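Local coordinates for elicitor protein Hrip2 (Magnaporthe oryzae, PDB 5FID), which acts as a protein elicitor, probably secreted by the fungus and recognised by plants as a trigger of defence responses, at residues Val8-Asn11 against Thr15-Val18; Tyr17-Pro22 against Ser26-Leu31; Thr50-Lys55 against Thr60-Ile65; Trp84-Ala89 against Gly112-Pro117; Leu95-Gly98 against Gln102-Asn105. The protein carries 1 engineered substitution. One frame throughout, in Å; residues are numbered along the deposited sequence.

Interaction 1 (Val8-Asn11 against Thr15-Val18); sequences VHNN and TVYV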
# COMPACT_ATOMS: atom_id res chain seq x y z
N VAL A 8 -6.20 -12.10 -14.11
CA VAL A 8 -5.99 -11.15 -15.20
C VAL A 8 -7.00 -11.38 -16.31
O VAL A 8 -6.97 -12.41 -16.98
CB VAL A 8 -4.56 -11.25 -15.78
CG1 VAL A 8 -4.38 -10.22 -16.89
CG2 VAL A 8 -3.53 -11.01 -14.69
N HIS A 9 -7.91 -10.43 -16.50
CA HIS A 9 -8.89 -10.52 -17.59
C HIS A 9 -8.34 -9.82 -18.82
O HIS A 9 -8.08 -8.62 -18.78
CB HIS A 9 -10.20 -9.82 -17.23
CG HIS A 9 -10.86 -10.34 -15.99
ND1 HIS A 9 -11.37 -11.61 -15.89
CD2 HIS A 9 -11.14 -9.72 -14.82
CE1 HIS A 9 -11.92 -11.77 -14.69
NE2 HIS A 9 -11.80 -10.64 -14.03
N ASN A 10 -8.17 -10.56 -19.91
CA ASN A 10 -7.74 -9.93 -21.16
C ASN A 10 -8.91 -9.43 -22.00
O ASN A 10 -9.52 -10.20 -22.75
CB ASN A 10 -6.88 -10.90 -21.99
CG ASN A 10 -6.44 -10.28 -23.30
OD1 ASN A 10 -6.37 -9.05 -23.42
ND2 ASN A 10 -6.13 -11.12 -24.28
N ASN A 11 -9.24 -8.14 -21.89
CA ASN A 11 -10.31 -7.57 -22.69
C ASN A 11 -9.78 -6.85 -23.93
O ASN A 11 -10.52 -6.15 -24.62
CB ASN A 11 -11.17 -6.63 -21.83
CG ASN A 11 -12.51 -6.29 -22.48
OD1 ASN A 11 -13.27 -7.17 -22.89
ND2 ASN A 11 -12.80 -4.99 -22.57
N THR A 15 -3.96 -11.12 -28.50
CA THR A 15 -3.56 -12.25 -27.67
C THR A 15 -2.52 -11.71 -26.69
O THR A 15 -1.63 -10.95 -27.06
CB THR A 15 -2.95 -13.37 -28.54
OG1 THR A 15 -3.94 -13.85 -29.47
CG2 THR A 15 -2.47 -14.53 -27.69
N VAL A 16 -2.64 -12.09 -25.41
CA VAL A 16 -1.63 -11.71 -24.43
C VAL A 16 -1.07 -12.93 -23.72
O VAL A 16 -1.68 -14.01 -23.76
CB VAL A 16 -2.18 -10.71 -23.39
CG1 VAL A 16 -2.84 -9.54 -24.08
CG2 VAL A 16 -3.16 -11.40 -22.47
N TYR A 17 0.08 -12.78 -23.08
CA TYR A 17 0.74 -13.89 -22.40
C TYR A 17 0.96 -13.51 -20.95
O TYR A 17 1.38 -12.39 -20.65
CB TYR A 17 2.06 -14.24 -23.09
CG TYR A 17 1.84 -14.61 -24.53
CD1 TYR A 17 1.66 -15.93 -24.91
CD2 TYR A 17 1.75 -13.64 -25.51
CE1 TYR A 17 1.43 -16.28 -26.24
CE2 TYR A 17 1.52 -13.98 -26.84
CZ TYR A 17 1.36 -15.29 -27.20
OH TYR A 17 1.12 -15.60 -28.53
N VAL A 18 0.65 -14.43 -20.05
CA VAL A 18 0.71 -14.16 -18.62
C VAL A 18 1.48 -15.28 -17.93
O VAL A 18 1.30 -16.44 -18.27
CB VAL A 18 -0.72 -14.08 -18.02
CG1 VAL A 18 -0.66 -13.81 -16.52
CG2 VAL A 18 -1.52 -12.99 -18.71
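Residues 8-10 of strand 5-10 and residues 16-18 of strand 16-22 face each other with Asn-10 opposite Val-16 and Val-8 opposite Val-18, their CA atoms too widely spaced for backbone pairing, at 7.2 Å between those of Asn-10 and Val-16. No hydrogen bond joins the two segments. The two strands belong to different sheets, so the chain turns here from one layer of a beta sandwich to the other, and the contact is carried almost wholly by side chains. Asn-10 and Val-16 approach from opposite directions. With CG anti to its backbone N (chi1 179°), Asn-10 extends its amide to the two methyls of Val-16. Further along, the valines meet more loosely, Val-8 CG1 lying 4.4 Å from Val-18 CG2, and Leu-135 and Phe-40 fill in around them. The polar ends of the buried amide are satisfied by the connecting residues: Asn-10 OD1 accepts from the backbone of Cys-12, while ND2 donates to the carbonyl of Asp-14. One side chain thus bonds to two residues of the turn while packing on the strand that follows it. The amide lies across both methyls, Asn-10 ND2 3.5 Å from Val-16 CG2 and Asn-10 OD1 3.6 Å from Val-16 CG1.

Interaction 2 (Tyr17-Pro22 against Ser26-Leu31); sequences YVQSFP and SATGPL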
# COMPACT_ATOMS: atom_id res chain seq x y z
N TYR A 17 0.08 -12.78 -23.08
CA TYR A 17 0.74 -13.89 -22.40
C TYR A 17 0.96 -13.51 -20.95
O TYR A 17 1.38 -12.39 -20.65
CB TYR A 17 2.06 -14.24 -23.09
CG TYR A 17 1.84 -14.61 -24.53
CD1 TYR A 17 1.66 -15.93 -24.91
CD2 TYR A 17 1.75 -13.64 -25.51
CE1 TYR A 17 1.43 -16.28 -26.24
CE2 TYR A 17 1.52 -13.98 -26.84
CZ TYR A 17 1.36 -15.29 -27.20
OH TYR A 17 1.12 -15.60 -28.53
N VAL A 18 0.65 -14.43 -20.05
CA VAL A 18 0.71 -14.16 -18.62
C VAL A 18 1.48 -15.28 -17.93
O VAL A 18 1.30 -16.44 -18.27
CB VAL A 18 -0.72 -14.08 -18.02
CG1 VAL A 18 -0.66 -13.81 -16.52
CG2 VAL A 18 -1.52 -12.99 -18.71
N GLN A 19 2.35 -14.93 -16.99
CA GLN A 19 3.05 -15.94 -16.20
C GLN A 19 3.44 -15.40 -14.82
O GLN A 19 3.85 -14.24 -14.67
CB GLN A 19 4.28 -16.48 -16.94
CG GLN A 19 4.87 -17.74 -16.32
CD GLN A 19 6.01 -18.32 -17.14
OE1 GLN A 19 6.60 -17.63 -17.98
NE2 GLN A 19 6.32 -19.61 -16.92
N SER A 20 3.30 -16.26 -13.81
CA SER A 20 3.56 -15.87 -12.42
C SER A 20 4.91 -16.37 -11.93
O SER A 20 5.29 -17.53 -12.18
CB SER A 20 2.45 -16.40 -11.50
OG SER A 20 2.58 -15.86 -10.19
N PHE A 21 5.63 -15.49 -11.25
CA PHE A 21 6.99 -15.77 -10.79
C PHE A 21 7.05 -15.58 -9.28
O PHE A 21 7.26 -14.46 -8.80
CB PHE A 21 7.96 -14.80 -11.47
CG PHE A 21 8.02 -14.98 -12.95
CD1 PHE A 21 7.02 -14.47 -13.77
CD2 PHE A 21 9.06 -15.67 -13.53
CE1 PHE A 21 7.05 -14.66 -15.13
CE2 PHE A 21 9.11 -15.85 -14.90
CZ PHE A 21 8.11 -15.34 -15.70
N PRO A 22 6.86 -16.68 -8.53
CA PRO A 22 6.77 -16.66 -7.06
C PRO A 22 7.97 -15.97 -6.41
O PRO A 22 9.11 -16.20 -6.83
CB PRO A 22 6.75 -18.14 -6.69
CG PRO A 22 6.16 -18.82 -7.89
CD PRO A 22 6.69 -18.04 -9.07
N SER A 26 9.99 -20.63 -5.97
CA SER A 26 9.38 -21.88 -6.42
C SER A 26 9.08 -21.78 -7.90
O SER A 26 9.16 -20.68 -8.46
CB SER A 26 8.11 -22.20 -5.63
OG SER A 26 7.26 -21.08 -5.53
N ALA A 27 8.76 -22.91 -8.53
CA ALA A 27 8.57 -22.96 -9.98
C ALA A 27 7.63 -21.87 -10.47
O ALA A 27 6.65 -21.52 -9.80
CB ALA A 27 8.02 -24.33 -10.41
N THR A 28 7.93 -21.34 -11.66
CA THR A 28 7.06 -20.38 -12.30
C THR A 28 5.73 -21.06 -12.60
O THR A 28 5.65 -22.29 -12.69
CB THR A 28 7.67 -19.85 -13.61
OG1 THR A 28 7.93 -20.95 -14.48
CG2 THR A 28 8.98 -19.14 -13.33
N GLY A 29 4.68 -20.26 -12.73
CA GLY A 29 3.39 -20.82 -13.09
C GLY A 29 3.41 -21.14 -14.56
O GLY A 29 4.37 -20.82 -15.26
N PRO A 30 2.34 -21.78 -15.05
CA PRO A 30 2.27 -22.07 -16.49
C PRO A 30 2.37 -20.80 -17.32
O PRO A 30 1.77 -19.78 -16.97
CB PRO A 30 0.88 -22.70 -16.65
CG PRO A 30 0.11 -22.30 -15.44
CD PRO A 30 1.13 -22.20 -14.33
N LEU A 31 3.15 -20.85 -18.40
CA LEU A 31 3.15 -19.77 -19.38
C LEU A 31 1.78 -19.80 -20.04
O LEU A 31 1.44 -20.75 -20.75
CB LEU A 31 4.25 -20.00 -20.43
CG LEU A 31 4.42 -18.94 -21.53
CD1 LEU A 31 4.36 -17.53 -20.95
CD2 LEU A 31 5.73 -19.15 -22.28
O HOH W 1 1.62 -18.46 -14.61
O HOH W 2 10.13 -17.87 -8.88
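Gln-19 and Ser-20 of strand 16-22 take hold of Gly-29, in a loop segment that runs back almost antiparallel along the strand before strand 32-34 begins. The tight part is centred on this glycine. Its N donates to Ser-20 O over 2.9 Å in the carbonyl plane, and its own O receives Gln-19 NE2 at 2.8 Å. The second bond is nearly collinear with the carbonyl (169°) and stays close to the plane of the Gln-19 amide, which the extended side chain, its CG anti to the backbone N, carries out to the loop. Pro-22 closes the far end, its CB 3.2 Å from Ser-26 OG, a hydroxyl hydrogen-bonded to the carboxylate of Asp-24.

The outer side is looser. Thr-28 and Leu-31 are exposed; Thr-28 CG2 lies obliquely against the Phe-21 ring, 3.5 Å from CD2, and Leu-31 CD1 only flanks the Gln-19 amide, 3.7 Å from OE1. Where direct backbone pairing lapses, water takes over: one molecule accepts from Ser-20 N and donates to Pro-30 O, and another donates to both Pro-22 O and Ser-26 O. The loop is thus fastened by one backbone bond, one side-chain amide and two waters, a polar and partly hydrated attachment that secures an irregular segment along the strand without making it a full partner in the sheet.

Interaction 3 (Thr50-Lys55 against Thr60-Ile65); sequences TVKVSK and TSPMFI. Engineered in segment 60-65: Met-63 (natural residue Leu).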
# COMPACT_ATOMS: atom_id res chain seq x y z
N THR A 50 5.17 -12.16 -8.65
CA THR A 50 5.14 -11.18 -9.73
C THR A 50 4.47 -11.81 -10.94
O THR A 50 4.93 -12.84 -11.46
CB THR A 50 6.57 -10.75 -10.11
OG1 THR A 50 7.15 -10.05 -9.00
CG2 THR A 50 6.54 -9.83 -11.32
N VAL A 51 3.38 -11.22 -11.40
CA VAL A 51 2.69 -11.74 -12.58
C VAL A 51 3.04 -10.87 -13.79
O VAL A 51 2.59 -9.73 -13.87
CB VAL A 51 1.16 -11.77 -12.37
CG1 VAL A 51 0.48 -12.37 -13.58
CG2 VAL A 51 0.82 -12.61 -11.14
N LYS A 52 3.84 -11.41 -14.71
CA LYS A 52 4.18 -10.67 -15.93
C LYS A 52 3.06 -10.78 -16.95
O LYS A 52 2.42 -11.82 -17.05
CB LYS A 52 5.47 -11.20 -16.55
CG LYS A 52 6.70 -11.13 -15.67
CD LYS A 52 7.92 -11.65 -16.42
CE LYS A 52 9.19 -11.59 -15.56
NZ LYS A 52 10.35 -12.15 -16.33
N VAL A 53 2.83 -9.70 -17.70
CA VAL A 53 1.77 -9.62 -18.70
C VAL A 53 2.35 -8.93 -19.93
O VAL A 53 2.82 -7.80 -19.85
CB VAL A 53 0.57 -8.80 -18.19
CG1 VAL A 53 -0.55 -8.82 -19.21
CG2 VAL A 53 0.08 -9.34 -16.85
N SER A 54 2.32 -9.61 -21.06
CA SER A 54 3.00 -9.10 -22.24
C SER A 54 2.22 -9.49 -23.49
O SER A 54 1.32 -10.31 -23.41
CB SER A 54 4.42 -9.67 -22.27
OG SER A 54 5.08 -9.40 -23.49
N LYS A 55 2.55 -8.88 -24.62
CA LYS A 55 1.94 -9.29 -25.88
C LYS A 55 2.81 -10.27 -26.65
O LYS A 55 2.48 -10.66 -27.77
CB LYS A 55 1.63 -8.07 -26.75
CG LYS A 55 0.49 -7.21 -26.23
CD LYS A 55 0.31 -6.01 -27.14
CE LYS A 55 -0.70 -5.06 -26.58
NZ LYS A 55 -0.80 -3.84 -27.42
N THR A 60 8.58 -10.12 -23.27
CA THR A 60 9.50 -8.99 -23.42
C THR A 60 8.82 -7.69 -23.00
O THR A 60 7.67 -7.43 -23.35
CB THR A 60 10.01 -8.87 -24.86
OG1 THR A 60 10.79 -10.02 -25.18
CG2 THR A 60 10.87 -7.63 -25.01
N SER A 61 9.55 -6.87 -22.24
CA SER A 61 9.06 -5.59 -21.74
C SER A 61 7.63 -5.68 -21.20
O SER A 61 6.73 -4.98 -21.68
CB SER A 61 9.13 -4.53 -22.84
OG SER A 61 10.48 -4.34 -23.24
N PRO A 62 7.43 -6.53 -20.18
CA PRO A 62 6.07 -6.77 -19.71
C PRO A 62 5.60 -5.76 -18.67
O PRO A 62 6.40 -5.14 -17.95
CB PRO A 62 6.19 -8.12 -19.02
CG PRO A 62 7.57 -8.04 -18.38
CD PRO A 62 8.42 -7.24 -19.35
N MSE A 63 4.29 -5.63 -18.57
CA MSE A 63 3.69 -4.98 -17.43
C MSE A 63 3.74 -6.04 -16.34
O MSE A 63 3.96 -7.20 -16.63
CB MSE A 63 2.25 -4.63 -17.76
CG MSE A 63 1.62 -3.66 -16.79
SE MSE A 63 -0.30 -3.66 -17.08
CE MSE A 63 -0.78 -5.44 -16.44
N PHE A 64 3.62 -5.64 -15.07
CA PHE A 64 3.45 -6.65 -14.03
C PHE A 64 2.44 -6.31 -12.95
O PHE A 64 2.14 -5.14 -12.69
CB PHE A 64 4.80 -7.19 -13.46
CG PHE A 64 5.43 -6.34 -12.38
CD1 PHE A 64 4.96 -6.38 -11.07
CD2 PHE A 64 6.57 -5.60 -12.65
CE1 PHE A 64 5.57 -5.63 -10.06
CE2 PHE A 64 7.20 -4.85 -11.64
CZ PHE A 64 6.69 -4.86 -10.35
N ILE A 65 1.90 -7.36 -12.35
CA ILE A 65 1.01 -7.23 -11.21
C ILE A 65 1.70 -7.94 -10.07
O ILE A 65 1.99 -9.13 -10.16
CB ILE A 65 -0.34 -7.91 -11.47
CG1 ILE A 65 -1.06 -7.21 -12.64
CG2 ILE A 65 -1.20 -7.89 -10.21
CD1 ILE A 65 -1.77 -8.14 -13.56
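Val-51 and Val-53 pair with Ile-65 and Met-63 in the antiparallel hairpin of strands 49-54 and 63-69. Both pairs are of the hydrogen-bonded kind: Val-51 and Ile-65 exchange bonds, with Val-51 N 2.8 Å from Ile-65 O, and Val-53 and Met-63 do the same, with Val-53 N 2.9 Å from Met-63 O. Between them sits the non-hydrogen-bonded pair of Lys-52 and Phe-64, where Phe-64 CA comes within 3.2 Å of Val-51 O as a CA-H...O contact.

One face of the hairpin is apolar. Val-53 CG2 lies 4.0 Å from Ile-65 CD1 and equally 4.0 Å from CE of Met-63, an engineered selenomethionine where the natural residue is leucine; the selenomethionine chain bends at chi3 (69°) to bring that methyl alongside the valine. On the other face Lys-52 CB packs on Pro-62 CB, and Thr-50 CG2 lies oblique to the Phe-64 ring, 3.8 Å from CD1. Phe-64 reaches it with CG set between its backbone N and carbonyl carbon (chi1 84°).

The next shell covers both faces. Leu-135, from the opposing sheet, and Phe-88 cover Val-53, while Ala-133 and Val-131 lie against Ile-65. On the other side, Trp-84 meets the Phe-64 ring, and Lys-52 forms a cation-pi contact with Phe-21. The backbone polar groups of the ladder are paired off between two unlike faces, a hydrocarbon one that enters the core and an aromatic and basic one turned the other way.

Interaction 4 (Trp84-Ala89 against Gly112-Pro117); sequences WGNPFA and GCYSRP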
# COMPACT_ATOMS: atom_id res chain seq x y z
N TRP A 84 8.88 -2.39 -15.92
CA TRP A 84 9.59 -3.19 -16.92
C TRP A 84 9.01 -3.04 -18.31
O TRP A 84 9.46 -3.70 -19.25
CB TRP A 84 9.58 -4.68 -16.53
CG TRP A 84 10.04 -4.95 -15.12
CD1 TRP A 84 10.81 -4.14 -14.34
CD2 TRP A 84 9.75 -6.12 -14.33
NE1 TRP A 84 11.03 -4.73 -13.11
CE2 TRP A 84 10.39 -5.94 -13.08
CE3 TRP A 84 9.01 -7.28 -14.56
CZ2 TRP A 84 10.31 -6.90 -12.06
CZ3 TRP A 84 8.95 -8.24 -13.55
CH2 TRP A 84 9.59 -8.04 -12.31
N GLY A 85 8.01 -2.17 -18.44
CA GLY A 85 7.33 -1.96 -19.71
C GLY A 85 5.82 -1.88 -19.53
O GLY A 85 5.32 -2.08 -18.43
N ASN A 86 5.09 -1.57 -20.59
CA ASN A 86 3.63 -1.61 -20.58
C ASN A 86 3.08 -1.63 -21.99
O ASN A 86 2.94 -0.58 -22.62
CB ASN A 86 3.01 -0.43 -19.83
CG ASN A 86 1.49 -0.53 -19.76
OD1 ASN A 86 0.91 -1.57 -20.13
ND2 ASN A 86 0.84 0.53 -19.30
N PRO A 87 2.74 -2.83 -22.49
CA PRO A 87 2.23 -3.03 -23.84
C PRO A 87 0.85 -2.42 -23.99
O PRO A 87 0.37 -2.25 -25.12
CB PRO A 87 2.10 -4.56 -23.94
CG PRO A 87 3.00 -5.10 -22.90
CD PRO A 87 2.94 -4.10 -21.78
N PHE A 88 0.23 -2.08 -22.86
CA PHE A 88 -1.16 -1.63 -22.84
C PHE A 88 -1.27 -0.16 -22.46
O PHE A 88 -2.32 0.29 -22.04
CB PHE A 88 -1.97 -2.48 -21.86
CG PHE A 88 -1.65 -3.95 -21.95
CD1 PHE A 88 -2.21 -4.74 -22.94
CD2 PHE A 88 -0.79 -4.54 -21.04
CE1 PHE A 88 -1.91 -6.09 -23.03
CE2 PHE A 88 -0.48 -5.89 -21.11
CZ PHE A 88 -1.05 -6.67 -22.11
N ALA A 89 -0.18 0.58 -22.65
CA ALA A 89 -0.13 1.99 -22.30
C ALA A 89 -1.21 2.86 -22.98
O ALA A 89 -1.69 3.83 -22.40
CB ALA A 89 1.26 2.54 -22.60
N GLY A 112 1.58 7.96 -15.50
CA GLY A 112 1.88 8.16 -14.10
C GLY A 112 0.94 7.45 -13.15
O GLY A 112 1.15 7.48 -11.93
N CYS A 113 -0.10 6.81 -13.68
CA CYS A 113 -1.04 6.07 -12.83
C CYS A 113 -0.43 4.77 -12.29
O CYS A 113 -0.76 4.31 -11.18
CB CYS A 113 -2.34 5.80 -13.58
SG CYS A 113 -3.52 4.66 -12.77
N TYR A 114 0.48 4.19 -13.08
CA TYR A 114 1.14 2.95 -12.74
C TYR A 114 2.24 3.17 -11.71
O TYR A 114 2.73 4.28 -11.52
CB TYR A 114 1.76 2.33 -14.00
CG TYR A 114 0.75 2.01 -15.07
CD1 TYR A 114 0.31 2.98 -15.96
CD2 TYR A 114 0.23 0.73 -15.19
CE1 TYR A 114 -0.63 2.68 -16.94
CE2 TYR A 114 -0.71 0.42 -16.16
CZ TYR A 114 -1.14 1.40 -17.03
OH TYR A 114 -2.07 1.09 -18.00
N SER A 115 2.64 2.08 -11.06
CA SER A 115 3.83 2.12 -10.22
C SER A 115 5.03 2.30 -11.14
O SER A 115 5.15 1.63 -12.17
CB SER A 115 3.97 0.83 -9.42
OG SER A 115 4.98 0.99 -8.42
N ARG A 116 5.91 3.21 -10.76
CA ARG A 116 7.04 3.61 -11.60
C ARG A 116 8.33 3.54 -10.80
O ARG A 116 8.29 3.58 -9.57
CB ARG A 116 6.81 5.05 -12.09
CG ARG A 116 5.48 5.27 -12.79
CD ARG A 116 5.46 4.68 -14.21
NE ARG A 116 6.61 5.18 -14.95
CZ ARG A 116 7.53 4.43 -15.55
NH1 ARG A 116 7.43 3.10 -15.55
NH2 ARG A 116 8.55 5.03 -16.15
N PRO A 117 9.48 3.46 -11.49
CA PRO A 117 10.76 3.35 -10.78
C PRO A 117 10.94 4.47 -9.78
O PRO A 117 11.41 4.23 -8.66
CB PRO A 117 11.79 3.49 -11.90
CG PRO A 117 11.08 3.13 -13.13
CD PRO A 117 9.65 3.50 -12.96
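Asn-86 and Tyr-114 cross at about a right angle, the amide nitrogen of the first set over one face of the second's ring. They come from the loop between strands 75-81 and 93-96 and the loop between strands 104-106 and 123-126, and Asn-86 opens a type I beta turn that ends at Ala-89, with an Asx turn superimposed on it. A chi1 of -177° swings the amide away from the asparagine's own N and sends ND2 to the phenol end of the tyrosine, 3.1 Å from Tyr-114 CZ. Amide and ring planes are 63° apart, so the two groups do not stack flat; the nitrogen alone sits over the hydroxyl end of the ring. Although Tyr-114 OH is 3.2 Å from Asn-86 ND2, the angle is too poor for a hydrogen bond.

The other end of the amide is fixed within its own loop. Asn-86 OD1 accepts from Phe-88 N at 2.9 Å, the donor standing well above the carbonyl plane, while the turn's backbone bond, Ala-89 N to Asn-86 O, is weak at 3.3 Å. Pro-87 CB lies over the centre of the Phe-88 ring. Tyr-114 in turn packs on Val-93 and Ser-82, and a disulfide from Cys-113 to Cys-106 links the second loop covalently to the end of strand 104-106. An amide held at its oxygen thus presents its nitrogen to an aromatic face, Asn-86 ND2 equally placed between the ring's two sides, 3.5 Å from both CE1 and CE2 of Tyr-114.

Interaction 5 (Leu95-Gly98 against Gln102-Asn105); sequences LSPG and QDFN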
# COMPACT_ATOMS: atom_id res chain seq x y z
N LEU A 95 -6.77 -2.43 -11.76
CA LEU A 95 -6.38 -3.49 -10.85
C LEU A 95 -7.10 -3.20 -9.55
O LEU A 95 -6.91 -2.14 -8.95
CB LEU A 95 -4.86 -3.51 -10.62
CG LEU A 95 -4.36 -4.57 -9.63
CD1 LEU A 95 -4.47 -5.96 -10.23
CD2 LEU A 95 -2.92 -4.29 -9.19
N SER A 96 -7.94 -4.13 -9.11
CA SER A 96 -8.76 -3.89 -7.93
C SER A 96 -8.72 -5.08 -6.97
O SER A 96 -8.72 -6.23 -7.41
CB SER A 96 -10.20 -3.64 -8.37
OG SER A 96 -11.08 -3.63 -7.27
N PRO A 97 -8.72 -4.82 -5.66
CA PRO A 97 -8.78 -5.91 -4.68
C PRO A 97 -10.21 -6.16 -4.25
O PRO A 97 -10.43 -6.89 -3.28
CB PRO A 97 -8.01 -5.34 -3.49
CG PRO A 97 -8.41 -3.88 -3.52
CD PRO A 97 -8.47 -3.52 -5.00
N GLY A 98 -11.18 -5.58 -4.96
CA GLY A 98 -12.56 -5.63 -4.52
C GLY A 98 -12.91 -4.34 -3.81
O GLY A 98 -12.14 -3.37 -3.82
N GLN A 102 -8.17 1.28 -1.90
CA GLN A 102 -7.67 2.03 -3.06
C GLN A 102 -7.33 1.09 -4.22
O GLN A 102 -6.72 0.03 -4.03
CB GLN A 102 -6.45 2.89 -2.68
CG GLN A 102 -6.12 3.99 -3.70
CD GLN A 102 -5.49 5.23 -3.08
OE1 GLN A 102 -5.51 5.42 -1.86
NE2 GLN A 102 -4.94 6.10 -3.93
N ASP A 103 -7.76 1.47 -5.43
CA ASP A 103 -7.59 0.67 -6.64
C ASP A 103 -6.64 1.37 -7.60
O ASP A 103 -6.23 2.51 -7.37
CB ASP A 103 -8.93 0.50 -7.38
CG ASP A 103 -9.91 -0.42 -6.66
OD1 ASP A 103 -9.63 -0.81 -5.51
OD2 ASP A 103 -10.97 -0.74 -7.24
N PHE A 104 -6.33 0.69 -8.69
CA PHE A 104 -5.74 1.33 -9.86
C PHE A 104 -6.82 1.40 -10.92
O PHE A 104 -7.45 0.38 -11.25
CB PHE A 104 -4.59 0.48 -10.42
CG PHE A 104 -3.34 0.49 -9.58
CD1 PHE A 104 -2.30 1.36 -9.87
CD2 PHE A 104 -3.18 -0.41 -8.54
CE1 PHE A 104 -1.13 1.35 -9.13
CE2 PHE A 104 -2.01 -0.42 -7.79
CZ PHE A 104 -0.99 0.46 -8.09
N ASN A 105 -7.05 2.59 -11.46
CA ASN A 105 -7.86 2.70 -12.66
C ASN A 105 -7.11 3.62 -13.60
O ASN A 105 -7.26 4.84 -13.55
CB ASN A 105 -9.27 3.23 -12.35
CG ASN A 105 -10.11 3.41 -13.61
OD1 ASN A 105 -9.73 2.98 -14.70
ND2 ASN A 105 -11.27 4.05 -13.46
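Ser-96 and Asp-103 are brought together by complementary torsions: the serine holds OG anti to its backbone N (chi1 170°), and the aspartate turns CG anti to its carbonyl carbon (chi1 -71°), toward residues 95-98. Ser-96 OG then donates to Asp-103 OD2 at 2.9 Å, meeting the carboxylate from 52° above its plane. The same hydroxyl accepts from Gly-98 N at 3.0 Å, which makes an ST turn, so one oxygen both binds the opposite segment and shapes its own. Asp-103 OD1 lies close to the proline ring, 3.0 Å from Pro-97 CD.

Alongside runs the ladder of the beta hairpin formed by strands 93-96 and 104-106. Leu-95 and Phe-104 are an antiparallel hydrogen-bonded pair: Phe-104 N donates to Leu-95 O at 2.9 Å, nearly straight, and Leu-95 N returns the bond to Phe-104 O, also at 2.9 Å. Their side chains point the same way, Leu-95 CD2 being 3.9 Å from Phe-104 CD2, and both reach Leu-80 of the other sheet. The neighbouring Gln-102 lies at the dimer contact, packing on Lys-121 of the second subunit. The hairpin is therefore closed twice over, by an apolar and backbone-paired rung facing the interior and by a hydroxyl-carboxylate bond nearer its loop, where the serine's accepted N-H would probably strengthen OG as a donor to the acidic group.

How the interactions relate
Interactions 1, 2 and 3 gather round the six-stranded antiparallel sheet. Interactions 1 and 2 share Tyr-17 and Val-18 on strand 16-22, and that strand pairs with strand 49-54 of interaction 3, whose centre is about 10 Å from that of interaction 1. Interaction 5 belongs to the five-stranded mixed sheet, as does strand 5-10 of interaction 1, about 17 Å away between centres. Along the chain interactions 1 and 2 overlap, 3 and 4 follow in turn, and interaction 5 falls between the two loops of interaction 4. Those loops touch several of the parts: Phe-88 packs on Val-16 and Val-53, while Cys-113 lies against Phe-104. Ile-65 also packs on Leu-95 across the two sheets, completing one two-layered domain.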